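Local coordinates for protein NRD1 (Saccharomyces cerevisiae, PDB 3CLJ) that binds the phosphorylated C-terminal domain of RNA polymerase II as part of the Nrd1-Nab3-Sen1 transcription termination complex, at residues I64-G69 with R121-I126. Numbering follows the deposited sequence.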
# COMPACT_ATOMS: atom_id res chain seq x y z
N ILE A 64 -1.05 3.55 -2.79
CA ILE A 64 0.15 4.09 -2.15
C ILE A 64 1.10 2.94 -1.75
O ILE A 64 2.32 2.99 -1.99
CB ILE A 64 -0.20 4.95 -0.90
CG1 ILE A 64 -0.78 6.32 -1.28
CG2 ILE A 64 1.07 5.24 -0.05
CD1 ILE A 64 -1.56 7.05 -0.07
N ILE A 65 0.54 1.90 -1.13
CA ILE A 65 1.27 0.66 -0.81
C ILE A 65 1.82 -0.11 -2.04
O ILE A 65 2.94 -0.67 -2.00
CB ILE A 65 0.39 -0.26 0.14
CG1 ILE A 65 0.25 0.41 1.50
CG2 ILE A 65 0.95 -1.72 0.20
CD1 ILE A 65 -0.95 -0.11 2.33
N ASP A 66 1.02 -0.18 -3.12
CA ASP A 66 1.48 -0.72 -4.37
C ASP A 66 2.71 -0.02 -4.88
O ASP A 66 3.64 -0.64 -5.33
CB ASP A 66 0.37 -0.61 -5.47
CG ASP A 66 0.83 -1.13 -6.80
OD1 ASP A 66 1.18 -2.32 -6.91
OD2 ASP A 66 0.87 -0.36 -7.78
N SER A 67 2.66 1.30 -4.89
CA SER A 67 3.73 2.09 -5.48
C SER A 67 5.05 1.96 -4.67
O SER A 67 6.10 1.68 -5.23
CB SER A 67 3.30 3.56 -5.54
OG SER A 67 4.27 4.31 -6.25
N ILE A 68 4.96 2.17 -3.37
CA ILE A 68 6.10 2.10 -2.51
C ILE A 68 6.54 0.62 -2.39
O ILE A 68 7.73 0.29 -2.53
CB ILE A 68 5.79 2.77 -1.14
CG1 ILE A 68 5.78 4.30 -1.32
CG2 ILE A 68 6.84 2.33 -0.04
CD1 ILE A 68 5.29 5.08 -0.02
N GLY A 69 5.58 -0.28 -2.19
CA GLY A 69 5.91 -1.67 -2.13
C GLY A 69 6.64 -2.25 -3.31
O GLY A 69 7.62 -3.00 -3.11
N ARG A 121 -9.13 -6.10 -6.89
CA ARG A 121 -8.89 -7.39 -7.57
C ARG A 121 -7.76 -7.30 -8.62
O ARG A 121 -6.86 -8.14 -8.61
CB ARG A 121 -10.22 -7.89 -8.14
CG ARG A 121 -10.38 -9.41 -8.23
CD ARG A 121 -9.60 -10.05 -9.40
NE ARG A 121 -10.38 -11.05 -10.13
CZ ARG A 121 -11.37 -11.79 -9.64
NH1 ARG A 121 -11.73 -11.71 -8.37
NH2 ARG A 121 -12.01 -12.63 -10.42
N MET A 122 -7.77 -6.28 -9.49
CA MET A 122 -6.67 -6.15 -10.48
C MET A 122 -5.34 -5.87 -9.90
O MET A 122 -4.32 -6.39 -10.33
CB MET A 122 -6.92 -5.05 -11.54
CG MET A 122 -5.67 -4.93 -12.52
SD MET A 122 -5.40 -6.37 -13.64
CE MET A 122 -3.70 -6.78 -13.26
N LEU A 123 -5.34 -5.05 -8.87
CA LEU A 123 -4.16 -4.81 -8.11
C LEU A 123 -3.61 -6.10 -7.47
O LEU A 123 -2.37 -6.33 -7.48
CB LEU A 123 -4.50 -3.73 -7.06
CG LEU A 123 -3.43 -2.88 -6.43
CD1 LEU A 123 -2.66 -2.04 -7.47
CD2 LEU A 123 -4.00 -2.06 -5.22
N LEU A 124 -4.50 -6.92 -6.88
CA LEU A 124 -4.09 -8.29 -6.44
C LEU A 124 -3.43 -9.09 -7.55
O LEU A 124 -2.48 -9.87 -7.31
CB LEU A 124 -5.30 -9.09 -5.86
CG LEU A 124 -5.71 -8.49 -4.49
CD1 LEU A 124 -7.03 -9.07 -3.95
CD2 LEU A 124 -4.53 -8.70 -3.46
N ASP A 125 -3.92 -8.92 -8.78
CA ASP A 125 -3.36 -9.66 -9.92
C ASP A 125 -1.95 -9.20 -10.29
O ASP A 125 -1.06 -10.00 -10.56
CB ASP A 125 -4.30 -9.60 -11.12
CG ASP A 125 -5.55 -10.47 -10.93
OD1 ASP A 125 -5.53 -11.32 -10.00
OD2 ASP A 125 -6.54 -10.32 -11.69
N ILE A 126 -1.76 -7.89 -10.26
CA ILE A 126 -0.43 -7.27 -10.40
C ILE A 126 0.50 -7.70 -9.25
O ILE A 126 1.64 -8.08 -9.49
CB ILE A 126 -0.59 -5.72 -10.52
CG1 ILE A 126 -1.12 -5.35 -11.91
CG2 ILE A 126 0.69 -4.95 -10.15
CD1 ILE A 126 -1.98 -4.13 -11.79
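With chi1 at 178° in Asp-66 and -157° in Leu-123, each side chain leaves its helix with CG anti to the backbone N, and the two extend toward one another between helix 58-77 and helix 114-130. These helices belong to the CTD-interacting domain (CID), an all-helical fold built as a right-handed superhelix. Their backbones stay well apart, the nearest CA atoms, those of Asp-66 and Leu-123, being 7.9 Å from each other, and side chains span the gap.

On the leucine it is the CD1 branch that does the touching. This methyl stands squarely over one face of the carboxylate, with CD1 of Leu-123 3.7 Å from CG of Asp-66 and 3.9 Å from both OD1 and OD2 of the same residue. Leucine suits the position because its branched end can cover one face of a flat group by van der Waals contact while the oxygens bond elsewhere. In Asp-66, OD1 accepts a hydrogen bond from NE1 of Trp-127, on the same helix as Leu-123, and forms a salt bridge with NE of Arg-70, one turn farther along its own helix. These partners probably let the aspartate, presumably ionised, be buried here, and its bond to the tryptophan adds a polar tie between the two helices.

Behind the pair, Ile-65 and Leu-124 face helix 90-111, packing on Leu-104 and Leu-105 respectively, so helix 90-111, which lies between the two in sequence, packs against both. One turn beyond Leu-123, the beta-branched Ile-126 adds a looser van der Waals contact, its CG2 methyl lying 4.2 Å from OD1 of Asp-66.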